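Local coordinates for magnetosome protein MamA (Magnetospirillum gryphiswaldense, PDB 3AS8) that assembles into complexes by self-recognition and, as a tetratricopeptide-repeat protein, probably offers a protein-binding scaffold at the magnetosome, at residues K14-A19 with A45-I50; D38-E43 with I69-D74; Q90-A95 with L120-R125; L98-A103 with F114-A119; V108-R113 with P141-V146. All coordinates share one frame; numbering follows the deposited sequence. Where two conformers were deposited one is given.

How the contacts relate
Contact 1 is the fully buried one: an isoleucine and an alanine close on a histidine. Contacts 2 and 3 lie at the surface, at loops and helix ends; there a phenylalanine meets a carboxylate, with a water alongside, and a tyrosine stacks on an amide. Contacts 4 and 5 are partly buried, joining leucine and valine packing, or a phenylalanine edge, to charged groups at the margin. Contacts 1 and 2 share helix 42-54, and Phe-40 packs on Ala-45. Helix 110-122 serves contacts 3, 4 and 5, with 98-103/114-119 nested inside the loop closed by 90-95/120-125. The Asp-74 to Lys-101 salt bridge ties contact 2 to contact 4.

Contact 1 (K14-A19 with A45-I50); sequences KGISHA and ALHLGI
Ile-16 and Ala-19, one turn apart on helix 5-20, close on the imidazole side of His-47 in helix 42-54. The Ala-19 methyl comes nearest: its CB is 3.9 Å from His-47 CB and 4.0 Å from His-47 CD2, meeting the ring obliquely. Ile-16 reaches over one face of the imidazole with its CG2 branch, which stops 4.3 Å from His-47 ND1. The other face is backed from within its own helix by Leu-46, whose CG sits 4.1 Å above the ring plane and toward the rim, so the flat group is held between two aliphatic side chains. With its CG anti to the carbonyl carbon (chi1 -72°), the ring is laid back along its own helix, where ND1 donates to the backbone oxygen of Glu-43, one turn earlier. That bond fixes the ring's rotation. Because Ala-19 is so small, the backbones come close, with the CA atoms of Ala-19 and His-47 6.0 Å apart. Farther out, Ala-19 also packs on Ala-27 of helix 24-31, and His-47 touches Lys-77 of helix 76-88, placing the contact in the stacked helices of the tetratricopeptide-repeat fold. The interface is van der Waals packing, without polar bonds: the histidine offers carbon and ring surface to its neighbours, while its ND1 proton is spent inside its own helix, probably leaving NE2 as the unprotonated nitrogen if the ring is neutral.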
# COMPACT_ATOMS: atom_id res chain seq x y z
N LYS A 14 -24.23 8.91 0.96
CA LYS A 14 -24.13 8.79 -0.47
C LYS A 14 -22.61 8.74 -0.92
O LYS A 14 -22.22 7.96 -1.84
CB LYS A 14 -24.91 9.90 -1.18
CG LYS A 14 -25.50 9.54 -2.51
CD LYS A 14 -26.52 10.61 -2.98
CE LYS A 14 -27.50 10.11 -4.05
NZ LYS A 14 -26.98 9.08 -5.03
N GLY A 15 -21.78 9.59 -0.31
CA GLY A 15 -20.37 9.68 -0.67
C GLY A 15 -19.57 8.42 -0.39
O GLY A 15 -18.80 7.90 -1.22
N ILE A 16 -19.74 7.93 0.82
CA ILE A 16 -19.08 6.71 1.24
C ILE A 16 -19.57 5.53 0.41
O ILE A 16 -18.81 4.60 0.06
CB ILE A 16 -19.31 6.48 2.72
CG1 ILE A 16 -18.53 7.54 3.51
CG2 ILE A 16 -18.93 5.05 3.09
CD1 ILE A 16 -18.95 7.59 5.03
N SER A 17 -20.84 5.54 0.09
CA SER A 17 -21.33 4.49 -0.78
C SER A 17 -20.59 4.55 -2.16
O SER A 17 -20.04 3.53 -2.67
CB SER A 17 -22.84 4.61 -0.89
OG SER A 17 -23.34 3.61 -1.71
N HIS A 18 -20.52 5.74 -2.73
CA HIS A 18 -19.89 5.85 -4.04
C HIS A 18 -18.42 5.31 -3.93
O HIS A 18 -17.95 4.51 -4.74
CB HIS A 18 -19.85 7.29 -4.51
CG HIS A 18 -21.15 7.84 -5.02
ND1 HIS A 18 -21.98 7.15 -5.87
CD2 HIS A 18 -21.70 9.08 -4.88
CE1 HIS A 18 -23.01 7.91 -6.19
NE2 HIS A 18 -22.87 9.08 -5.60
N ALA A 19 -17.70 5.77 -2.92
CA ALA A 19 -16.28 5.45 -2.79
C ALA A 19 -16.05 3.91 -2.62
O ALA A 19 -15.13 3.31 -3.19
CB ALA A 19 -15.66 6.25 -1.62
N ALA A 45 -12.98 11.24 6.04
CA ALA A 45 -11.62 11.57 5.60
C ALA A 45 -10.91 10.41 4.83
O ALA A 45 -10.22 10.63 3.82
CB ALA A 45 -10.73 12.09 6.77
N LEU A 46 -11.13 9.19 5.28
CA LEU A 46 -10.58 8.02 4.65
C LEU A 46 -11.10 7.82 3.23
O LEU A 46 -10.31 7.60 2.29
CB LEU A 46 -10.90 6.82 5.45
CG LEU A 46 -10.66 5.47 4.74
CD1 LEU A 46 -9.13 5.28 4.33
CD2 LEU A 46 -11.10 4.30 5.58
N HIS A 47 -12.42 7.87 3.07
CA HIS A 47 -13.01 7.68 1.76
C HIS A 47 -12.74 8.84 0.78
O HIS A 47 -12.47 8.61 -0.41
CB HIS A 47 -14.45 7.24 1.94
CG HIS A 47 -14.54 5.83 2.45
ND1 HIS A 47 -14.68 5.52 3.79
CD2 HIS A 47 -14.35 4.66 1.80
CE1 HIS A 47 -14.66 4.20 3.93
NE2 HIS A 47 -14.47 3.65 2.74
N LEU A 48 -12.74 10.08 1.26
CA LEU A 48 -12.42 11.19 0.40
C LEU A 48 -10.94 11.23 0.05
O LEU A 48 -10.56 11.67 -1.04
CB LEU A 48 -12.85 12.52 1.05
CG LEU A 48 -12.54 13.84 0.34
CD1 LEU A 48 -13.16 13.97 -1.14
CD2 LEU A 48 -13.15 14.94 1.28
N GLY A 49 -10.10 10.87 1.00
CA GLY A 49 -8.65 10.67 0.77
C GLY A 49 -8.44 9.67 -0.36
O GLY A 49 -7.75 9.99 -1.29
N ILE A 50 -9.03 8.49 -0.25
CA ILE A 50 -8.98 7.44 -1.31
C ILE A 50 -9.43 8.01 -2.64
O ILE A 50 -8.74 7.92 -3.63
CB ILE A 50 -9.82 6.21 -0.88
CG1 ILE A 50 -9.13 5.38 0.20
CG2 ILE A 50 -10.16 5.18 -2.08
CD1 ILE A 50 -10.01 4.11 0.62

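Contact 2 (D38-E43 with I69-D74); sequences DAFDVE and IADAPD
Phe-40 overlaps Asp-71 along the CD2-CE2 side of its ring: CE2 lies 3.8 Å from Asp-71 CB, and CD2 is 3.7 Å from Asp-71 CG. The two side chains run past one another, pointing oppositely, with the ring and carboxylate planes turned 66° apart. Asp-71 OD2 arrives at the ring edge, in its plane, where the slightly positive C-H rim probably suits an anionic oxygen. Both groups have CG anti to the backbone N (chi1 -162° for Phe-40), which swings each toward the opposite segment. The same OD2 rests against Val-42 CB and accepts a hydrogen from a water 3.2 Å away. That water also donates to Phe-40 O and weakly accepts from Val-42 N, so it links the start of helix 42-54 to the carboxylate at the end of helix 58-71. Beside it, Val-42 CG2 meets Ala-72 CB at 4.0 Å, a small apolar contact next to the polar one. An alanine in place of Phe-40 would probably open a gap beside Asp-71 and leave its carboxylate freer to turn, weakening its hold on the water. Behind the contact, Asp-41 caps helix 42-54: its OD1 accepts from Val-44 N and, weakly, from Glu-43 N, while OD2 makes a salt bridge to Arg-12. Here a loop entering helix 42-54 packs on the C-terminal end of helix 58-71, consistent with the helix-turn-helix build of tetratricopeptide repeats.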
# COMPACT_ATOMS: atom_id res chain seq x y z
N ASP A 38 -12.64 20.71 11.25
CA ASP A 38 -12.86 21.02 12.70
C ASP A 38 -13.75 19.99 13.37
O ASP A 38 -13.48 19.60 14.52
CB ASP A 38 -13.48 22.40 12.95
CG ASP A 38 -13.09 23.40 11.91
OD1 ASP A 38 -13.95 23.65 11.01
OD2 ASP A 38 -11.94 23.90 11.99
N ALA A 39 -14.81 19.55 12.67
CA ALA A 39 -15.66 18.45 13.16
C ALA A 39 -15.20 17.20 12.42
O ALA A 39 -15.94 16.58 11.63
CB ALA A 39 -17.15 18.73 12.93
N PHE A 40 -13.95 16.82 12.68
CA PHE A 40 -13.32 15.71 11.97
C PHE A 40 -13.99 14.28 12.06
O PHE A 40 -14.19 13.76 13.14
CB PHE A 40 -11.86 15.63 12.37
CG PHE A 40 -11.05 14.82 11.41
CD1 PHE A 40 -10.61 15.39 10.21
CD2 PHE A 40 -10.81 13.46 11.65
CE1 PHE A 40 -9.90 14.64 9.30
CE2 PHE A 40 -10.08 12.70 10.73
CZ PHE A 40 -9.64 13.29 9.57
N ASP A 41 -14.24 13.63 10.90
CA ASP A 41 -14.91 12.30 10.79
C ASP A 41 -14.00 11.36 10.01
O ASP A 41 -13.78 11.61 8.82
CB ASP A 41 -16.23 12.51 10.04
CG ASP A 41 -17.04 11.21 9.77
OD1 ASP A 41 -16.53 10.07 9.53
OD2 ASP A 41 -18.28 11.35 9.74
N VAL A 42 -13.50 10.28 10.65
CA VAL A 42 -12.37 9.47 10.05
C VAL A 42 -12.86 8.72 8.82
O VAL A 42 -12.14 8.60 7.82
CB VAL A 42 -11.68 8.50 11.07
CG1 VAL A 42 -12.60 7.43 11.57
CG2 VAL A 42 -10.45 7.80 10.44
N GLU A 43 -14.11 8.30 8.83
CA GLU A 43 -14.64 7.50 7.71
C GLU A 43 -14.86 8.36 6.45
O GLU A 43 -14.63 7.89 5.32
CB GLU A 43 -15.90 6.84 8.22
CG GLU A 43 -16.15 5.45 7.73
CD GLU A 43 -15.02 4.48 7.93
OE1 GLU A 43 -14.70 3.78 6.93
OE2 GLU A 43 -14.46 4.39 9.04
N ILE A 69 -4.96 9.30 10.14
CA ILE A 69 -4.08 8.45 10.95
C ILE A 69 -3.67 9.23 12.23
O ILE A 69 -3.44 8.60 13.23
CB ILE A 69 -2.87 7.86 10.17
CG1 ILE A 69 -2.52 6.42 10.66
CG2 ILE A 69 -1.65 8.75 10.28
CD1 ILE A 69 -3.68 5.33 10.58
N ALA A 70 -3.66 10.56 12.21
CA ALA A 70 -3.44 11.32 13.47
C ALA A 70 -4.63 11.17 14.45
O ALA A 70 -4.47 11.11 15.65
CB ALA A 70 -3.11 12.82 13.18
N ASP A 71 -5.83 11.12 13.92
CA ASP A 71 -7.05 11.00 14.72
C ASP A 71 -7.36 9.56 15.19
O ASP A 71 -7.98 9.32 16.24
CB ASP A 71 -8.20 11.47 13.81
CG ASP A 71 -9.55 11.37 14.48
OD1 ASP A 71 -9.77 12.10 15.44
OD2 ASP A 71 -10.40 10.55 14.03
N ALA A 72 -7.00 8.61 14.35
CA ALA A 72 -7.31 7.20 14.59
C ALA A 72 -6.02 6.40 14.28
O ALA A 72 -5.92 5.75 13.21
CB ALA A 72 -8.48 6.77 13.72
N PRO A 73 -5.01 6.46 15.20
CA PRO A 73 -3.68 5.86 14.94
C PRO A 73 -3.66 4.36 14.70
O PRO A 73 -2.72 3.86 14.06
CB PRO A 73 -2.86 6.21 16.20
CG PRO A 73 -3.83 6.79 17.21
CD PRO A 73 -5.12 7.12 16.52
N ASP A 74 -4.63 3.62 15.23
CA ASP A 74 -4.66 2.17 15.03
C ASP A 74 -5.59 1.71 13.92
O ASP A 74 -5.84 0.53 13.82
CB ASP A 74 -5.01 1.43 16.35
CG ASP A 74 -4.12 1.88 17.53
OD1 ASP A 74 -4.68 2.46 18.50
OD2 ASP A 74 -2.88 1.72 17.44
O HOH W 1 -13.46 10.69 13.22

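Contact 3 (Q90-A95 with L120-R125); sequences QKYDLA and LDNLGR
Two helix ends of the tetratricopeptide-repeat stack meet where the ring of Tyr-92, in the first turn of helix 92-105, stacks on the amide of Asn-122, at the end of helix 110-122. The ring and amide planes are only 2° apart. Asn-122 CB covers the ring face in a CH-pi contact, 3.6 Å from the centroid and 20° off the normal, and its amide runs on over the far part of the ring, with ND2 3.5 Å from Tyr-92 CZ. Asn-122 has CG anti to the carbonyl carbon (chi1 -79°), which turns the amide back along its helix, and ND2 donates to Val-118 O one turn earlier; that bond keeps the amide flat against the tyrosine. The opposite face is covered by Gln-90 CA, 3.7 Å above the ring centre. Schellman motifs lie behind both sides: Gln-90, with positive phi, ends helix 76-88, and Gly-124, likewise with positive phi, ends helix 110-122, where Arg-125 N bonds to Leu-120 O and Gly-124 N to Asp-121 O. Each turn leads directly into the next, antiparallel helix, as in the helix-turn-helix build of tetratricopeptide repeats. Next to the tyrosine, Leu-123 contributes the apolar share: its CG lies 4.0 Å from Tyr-92 CB, and its CD1 reaches the backbone at Tyr-92 O and Asp-93 CA. Leu-123 also packs on Val-96, deeper along helix 92-105.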
# COMPACT_ATOMS: atom_id res chain seq x y z
N GLN A 90 7.37 7.40 -3.43
CA GLN A 90 8.75 7.31 -2.87
C GLN A 90 8.99 8.03 -1.57
O GLN A 90 10.13 8.50 -1.29
CB GLN A 90 9.76 7.73 -3.94
CG GLN A 90 9.42 6.99 -5.23
CD GLN A 90 10.52 6.82 -6.28
OE1 GLN A 90 10.26 6.20 -7.32
NE2 GLN A 90 11.69 7.40 -6.07
N LYS A 91 7.94 8.17 -0.78
CA LYS A 91 8.12 8.54 0.57
C LYS A 91 8.31 7.28 1.36
O LYS A 91 7.52 6.95 2.25
CB LYS A 91 6.95 9.35 1.10
CG LYS A 91 6.90 10.75 0.51
CD LYS A 91 7.18 11.75 1.56
CE LYS A 91 8.66 11.94 1.74
NZ LYS A 91 9.01 12.75 2.93
N TYR A 92 9.43 6.60 1.08
CA TYR A 92 9.71 5.27 1.66
C TYR A 92 9.84 5.30 3.15
O TYR A 92 9.37 4.40 3.86
CB TYR A 92 10.98 4.75 1.06
CG TYR A 92 10.89 4.53 -0.43
CD1 TYR A 92 9.95 3.67 -0.95
CD2 TYR A 92 11.75 5.20 -1.31
CE1 TYR A 92 9.88 3.44 -2.29
CE2 TYR A 92 11.71 4.95 -2.63
CZ TYR A 92 10.76 4.07 -3.11
OH TYR A 92 10.70 3.82 -4.43
N ASP A 93 10.41 6.39 3.67
CA ASP A 93 10.57 6.51 5.09
C ASP A 93 9.28 6.65 5.88
O ASP A 93 9.18 6.15 7.02
CB ASP A 93 11.50 7.66 5.41
CG ASP A 93 10.85 9.04 5.08
OD1 ASP A 93 10.39 9.26 3.90
OD2 ASP A 93 10.75 9.83 6.04
N LEU A 94 8.29 7.37 5.33
CA LEU A 94 6.98 7.44 6.00
C LEU A 94 6.19 6.12 5.88
O LEU A 94 5.31 5.80 6.70
CB LEU A 94 6.16 8.62 5.40
CG LEU A 94 6.83 9.99 5.59
CD1 LEU A 94 5.89 11.12 5.11
CD2 LEU A 94 7.26 10.16 7.08
N ALA A 95 6.48 5.41 4.81
CA ALA A 95 5.77 4.17 4.47
C ALA A 95 6.12 3.09 5.49
O ALA A 95 5.26 2.39 5.93
CB ALA A 95 6.12 3.76 3.02
N LEU A 120 12.23 -0.61 2.36
CA LEU A 120 13.46 -0.93 3.08
C LEU A 120 14.66 -0.99 2.14
O LEU A 120 15.71 -0.35 2.42
CB LEU A 120 13.30 -2.23 3.87
CG LEU A 120 12.36 -2.16 5.08
CD1 LEU A 120 11.96 -3.58 5.54
CD2 LEU A 120 12.87 -1.35 6.29
N ASP A 121 14.51 -1.67 0.99
CA ASP A 121 15.58 -1.74 0.01
C ASP A 121 15.96 -0.36 -0.49
O ASP A 121 17.17 -0.01 -0.63
CB ASP A 121 15.22 -2.65 -1.15
CG ASP A 121 16.31 -2.71 -2.22
OD1 ASP A 121 16.49 -1.71 -2.92
OD2 ASP A 121 16.98 -3.77 -2.37
N ASN A 122 14.94 0.47 -0.74
CA ASN A 122 15.21 1.84 -1.21
C ASN A 122 15.92 2.70 -0.22
O ASN A 122 16.71 3.57 -0.64
CB ASN A 122 13.96 2.55 -1.73
CG ASN A 122 13.65 2.09 -3.14
OD1 ASN A 122 14.34 2.50 -4.04
ND2 ASN A 122 12.70 1.14 -3.31
N LEU A 123 15.69 2.42 1.05
CA LEU A 123 16.32 3.10 2.13
C LEU A 123 17.70 2.56 2.46
O LEU A 123 18.29 3.00 3.45
CB LEU A 123 15.44 3.04 3.38
CG LEU A 123 14.10 3.81 3.31
CD1 LEU A 123 13.07 3.45 4.44
CD2 LEU A 123 14.45 5.32 3.35
N GLY A 124 18.17 1.57 1.69
CA GLY A 124 19.49 0.99 1.93
C GLY A 124 19.57 -0.01 3.10
O GLY A 124 20.66 -0.41 3.46
N ARG A 125 18.41 -0.47 3.61
CA ARG A 125 18.30 -1.44 4.69
C ARG A 125 18.15 -2.84 4.05
O ARG A 125 17.08 -3.46 4.08
CB ARG A 125 17.06 -1.07 5.54
CG ARG A 125 17.27 0.27 6.24
CD ARG A 125 16.23 0.70 7.28
NE ARG A 125 16.88 1.40 8.40
CZ ARG A 125 17.24 2.69 8.42
NH1 ARG A 125 17.05 3.49 7.38
NH2 ARG A 125 17.80 3.19 9.51

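Contact 4 (L98-A103 with F114-A119). With SO4 (sulfate ion), chain C.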
# COMPACT_ATOMS: atom_id res chain seq x y z
N LEU A 98 4.06 2.44 8.90
CA LEU A 98 2.68 2.11 8.64
C LEU A 98 2.59 0.65 8.14
O LEU A 98 1.75 -0.12 8.61
CB LEU A 98 2.08 3.09 7.58
CG LEU A 98 1.93 4.59 8.02
CD1 LEU A 98 1.67 5.54 6.81
CD2 LEU A 98 0.87 4.77 9.07
N LEU A 99 3.44 0.31 7.17
CA LEU A 99 3.45 -1.06 6.64
C LEU A 99 3.89 -2.12 7.68
O LEU A 99 3.38 -3.22 7.64
CB LEU A 99 4.26 -1.17 5.34
CG LEU A 99 3.81 -0.29 4.20
CD1 LEU A 99 4.79 -0.39 2.99
CD2 LEU A 99 2.36 -0.52 3.74
N VAL A 100 4.86 -1.82 8.57
CA VAL A 100 5.15 -2.71 9.68
C VAL A 100 3.90 -2.99 10.48
O VAL A 100 3.63 -4.12 10.86
CB VAL A 100 6.32 -2.16 10.56
CG1 VAL A 100 6.56 -2.98 11.94
CG2 VAL A 100 7.60 -2.09 9.71
N LYS A 101 3.12 -1.95 10.79
CA LYS A 101 1.98 -2.12 11.65
C LYS A 101 0.90 -2.87 10.93
O LYS A 101 0.25 -3.76 11.49
CB LYS A 101 1.49 -0.73 12.10
CG LYS A 101 0.20 -0.75 12.95
CD LYS A 101 -0.32 0.72 13.13
CE LYS A 101 -1.29 0.84 14.30
NZ LYS A 101 -0.64 0.78 15.61
N VAL A 102 0.71 -2.59 9.66
CA VAL A 102 -0.32 -3.30 8.90
C VAL A 102 0.08 -4.76 8.74
O VAL A 102 -0.75 -5.64 8.98
CB VAL A 102 -0.57 -2.70 7.52
CG1 VAL A 102 -1.48 -3.56 6.73
CG2 VAL A 102 -1.07 -1.25 7.62
N ALA A 103 1.34 -5.03 8.40
CA ALA A 103 1.79 -6.44 8.26
C ALA A 103 1.64 -7.23 9.57
O ALA A 103 1.32 -8.40 9.52
CB ALA A 103 3.25 -6.52 7.73
N PHE A 114 5.41 -7.18 0.64
CA PHE A 114 6.25 -6.91 -0.54
C PHE A 114 6.68 -5.45 -0.65
O PHE A 114 7.85 -5.20 -0.72
CB PHE A 114 5.59 -7.35 -1.79
CG PHE A 114 6.43 -7.14 -3.01
CD1 PHE A 114 7.58 -7.90 -3.24
CD2 PHE A 114 6.15 -6.10 -3.88
CE1 PHE A 114 8.35 -7.67 -4.31
CE2 PHE A 114 6.88 -5.90 -4.95
CZ PHE A 114 7.99 -6.64 -5.19
N ARG A 115 5.73 -4.51 -0.52
CA ARG A 115 6.04 -3.09 -0.61
C ARG A 115 6.87 -2.60 0.56
O ARG A 115 7.70 -1.71 0.39
CB ARG A 115 4.73 -2.26 -0.78
CG ARG A 115 3.88 -2.71 -2.02
CD ARG A 115 4.56 -2.47 -3.29
NE ARG A 115 3.79 -3.09 -4.35
CZ ARG A 115 4.15 -3.20 -5.61
NH1 ARG A 115 3.35 -3.85 -6.46
NH2 ARG A 115 5.30 -2.67 -6.05
N LEU A 116 6.68 -3.20 1.73
CA LEU A 116 7.54 -2.94 2.85
C LEU A 116 9.00 -3.32 2.53
O LEU A 116 9.94 -2.57 2.80
CB LEU A 116 7.07 -3.72 4.06
CG LEU A 116 7.99 -3.66 5.30
CD1 LEU A 116 8.26 -2.22 5.72
CD2 LEU A 116 7.40 -4.52 6.49
N GLY A 117 9.20 -4.51 1.98
CA GLY A 117 10.53 -4.81 1.48
C GLY A 117 11.11 -3.81 0.48
O GLY A 117 12.30 -3.48 0.54
N VAL A 118 10.31 -3.38 -0.49
CA VAL A 118 10.74 -2.43 -1.47
C VAL A 118 11.16 -1.15 -0.80
O VAL A 118 12.14 -0.56 -1.22
CB VAL A 118 9.66 -2.09 -2.56
CG1 VAL A 118 10.16 -1.03 -3.53
CG2 VAL A 118 9.35 -3.36 -3.41
N ALA A 119 10.43 -0.74 0.23
CA ALA A 119 10.72 0.53 0.89
C ALA A 119 12.05 0.46 1.61
O ALA A 119 12.87 1.39 1.50
CB ALA A 119 9.58 0.95 1.89
S SO4 C . 4.56 -2.83 -9.78
O1 SO4 C . 3.85 -1.69 -9.18
O2 SO4 C . 3.66 -3.98 -9.90
O3 SO4 C . 5.03 -2.45 -11.12
O4 SO4 C . 5.75 -3.18 -9.00
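Leu-99, with CG anti to its carbonyl carbon (chi1 -58°), and Leu-116, with CG opposite the backbone nitrogen, turn toward each other between helices 92-105 and 110-122. These are neighbouring antiparallel helices of the tetratricopeptide-repeat fold: the short segments run 152° apart, and their axes approach to 9.6 Å. Leu-99 CB meets Leu-116 CB at 4.0 Å, while its CD1 branch reaches past to the backbone, 3.6 Å from Leu-116 N. Val-100 CG2 lies across the end of the Leu-116 side chain, touching both methyls at 4.0 Å. Leu-99 and Leu-116 are buried; Val-100 lies at the exposed margin, and Val-112 continues the packing on Leu-99.

Arg-115 brushes Leu-99 CD1 with its CB and then turns away from the interface, taking the guanidinium with it. The edge of the Phe-114 ring abuts one face of that group, with CE2 3.7 Å above its plane, and NE donates to Asn-111 OD1; together they limit its rotation. Its outer edge faces a sulfate, probably from the crystallisation liquor, with Lys-145 nearby, consistent with a positively charged patch able to take an anion. A leucine in place of Arg-115 would probably leave the sulfate without this charged partner and Asn-111 OD1 without one of its donors. The guanidinium grips the ion unevenly: NH1 makes a weak bond to O2, whereas NH2 donates to O4 over 3.0 Å at a nearly straight 168°.

Contact 5 (V108-R113 with P141-V146); sequences VNFNVR and PNEGKV
Phe-110 carries this contact, pushing its ring from the first turn of helix 110-122 into the start of helix 144-156, where Glu-143, Lys-145 and Val-146 receive it. With CG anti to the backbone nitrogen (chi1 171°), the ring reaches toward segment 141-146, and its outer carbons do the touching. CZ lies 3.6 Å from Val-146 CG2, which sits at the ring edge near its plane. Lys-145 CE comes to the same rim, in plane, 4.0 Å from Phe-110 CE2. Glu-143 approaches obliquely, its CG 3.9 Å from Phe-110 CZ, and the carboxylate plane ends up only 17° from that of the ring. Its OE2 forms a salt bridge with Arg-140, which gives the carboxylate a partner outside the contact.

In the tetratricopeptide-repeat stack this joins the N-terminal ends of helices 110-122 and 144-156, with helix 126-139 between them in the chain; Ala-136 of that helix also packs on the Phe-110 ring. Asn-109 caps helix 110-122, its OD1 accepting from Val-112 N at 3.0 Å in a straight 173° bond, with the donor well above the carbonyl plane.

Lys-145 runs extended beyond CG, which carries its ammonium past the ring edge to a water. NZ donates to that water at 2.9 Å, and the water donates in turn to Asn-111 OD1 at 2.7 Å. The Lys-145 ammonium also makes a cation-pi contact with Phe-114.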
# COMPACT_ATOMS: atom_id res chain seq x y z
N VAL A 108 -1.38 -12.09 6.39
CA VAL A 108 -1.53 -12.76 5.12
C VAL A 108 -1.61 -11.82 3.92
O VAL A 108 -1.85 -12.27 2.80
CB VAL A 108 -2.60 -13.88 5.15
CG1 VAL A 108 -2.08 -15.02 6.10
CG2 VAL A 108 -4.06 -13.37 5.58
N ASN A 109 -1.36 -10.53 4.16
CA ASN A 109 -1.41 -9.53 3.10
C ASN A 109 -0.04 -9.48 2.40
O ASN A 109 0.95 -8.96 2.95
CB ASN A 109 -1.81 -8.17 3.66
CG ASN A 109 -2.03 -7.16 2.62
OD1 ASN A 109 -1.32 -7.15 1.62
ND2 ASN A 109 -3.06 -6.29 2.81
N PHE A 110 0.01 -10.08 1.22
CA PHE A 110 1.26 -10.20 0.47
C PHE A 110 1.78 -8.85 -0.01
O PHE A 110 2.92 -8.54 0.20
CB PHE A 110 1.07 -11.13 -0.73
CG PHE A 110 2.25 -11.14 -1.68
CD1 PHE A 110 3.31 -12.03 -1.50
CD2 PHE A 110 2.31 -10.26 -2.75
CE1 PHE A 110 4.36 -12.03 -2.39
CE2 PHE A 110 3.39 -10.25 -3.64
CZ PHE A 110 4.39 -11.11 -3.45
N ASN A 111 0.94 -8.06 -0.68
CA ASN A 111 1.32 -6.77 -1.20
C ASN A 111 1.93 -5.90 -0.13
O ASN A 111 2.92 -5.25 -0.38
CB ASN A 111 0.18 -6.02 -1.93
CG ASN A 111 0.69 -4.88 -2.78
OD1 ASN A 111 1.67 -5.04 -3.50
ND2 ASN A 111 0.10 -3.70 -2.62
N VAL A 112 1.30 -5.79 1.01
CA VAL A 112 1.84 -4.96 2.10
C VAL A 112 3.26 -5.39 2.47
O VAL A 112 4.20 -4.57 2.53
CB VAL A 112 0.90 -4.93 3.33
CG1 VAL A 112 1.67 -4.42 4.62
CG2 VAL A 112 -0.33 -4.02 3.11
N ARG A 113 3.51 -6.70 2.59
CA ARG A 113 4.83 -7.16 3.02
C ARG A 113 5.82 -6.93 1.89
O ARG A 113 6.95 -6.56 2.14
CB ARG A 113 4.77 -8.68 3.33
CG ARG A 113 6.08 -9.31 3.71
CD ARG A 113 6.75 -8.67 4.87
NE ARG A 113 6.11 -8.98 6.14
CZ ARG A 113 6.57 -8.62 7.34
NH1 ARG A 113 5.94 -9.02 8.42
NH2 ARG A 113 7.69 -7.95 7.49
N PRO A 141 5.05 -18.52 -2.78
CA PRO A 141 6.36 -19.00 -3.08
C PRO A 141 6.65 -19.07 -4.58
O PRO A 141 7.78 -19.39 -4.93
CB PRO A 141 6.36 -20.44 -2.56
CG PRO A 141 5.24 -20.55 -1.64
CD PRO A 141 4.26 -19.47 -1.93
N ASN A 142 5.61 -18.91 -5.38
CA ASN A 142 5.79 -18.96 -6.82
C ASN A 142 5.87 -17.54 -7.45
O ASN A 142 5.91 -17.39 -8.67
CB ASN A 142 4.77 -19.89 -7.53
CG ASN A 142 5.14 -21.36 -7.40
OD1 ASN A 142 6.10 -21.75 -6.71
ND2 ASN A 142 4.37 -22.22 -8.09
N GLU A 143 6.01 -16.52 -6.61
CA GLU A 143 6.26 -15.14 -7.10
C GLU A 143 7.76 -14.90 -7.42
O GLU A 143 8.61 -14.58 -6.55
CB GLU A 143 5.68 -14.08 -6.16
CG GLU A 143 4.18 -13.98 -6.13
CD GLU A 143 3.53 -12.90 -7.05
OE1 GLU A 143 4.22 -12.27 -7.90
OE2 GLU A 143 2.29 -12.71 -6.91
N GLY A 144 8.08 -15.06 -8.69
CA GLY A 144 9.36 -14.67 -9.25
C GLY A 144 9.89 -13.29 -8.92
O GLY A 144 11.07 -13.15 -8.65
N LYS A 145 9.00 -12.27 -8.90
CA LYS A 145 9.46 -10.92 -8.61
C LYS A 145 10.04 -10.88 -7.20
O LYS A 145 10.80 -9.94 -6.88
CB LYS A 145 8.33 -9.86 -8.80
CG LYS A 145 7.22 -9.86 -7.70
CD LYS A 145 6.13 -8.77 -7.98
CE LYS A 145 5.09 -8.76 -6.93
NZ LYS A 145 4.14 -7.60 -7.07
N VAL A 146 9.61 -11.78 -6.30
CA VAL A 146 10.11 -11.69 -4.93
C VAL A 146 11.57 -12.23 -4.90
O VAL A 146 12.47 -11.64 -4.27
CB VAL A 146 9.22 -12.42 -3.90
CG1 VAL A 146 9.86 -12.22 -2.44
CG2 VAL A 146 7.86 -11.88 -3.98
O HOH W 2 2.44 -7.31 -4.75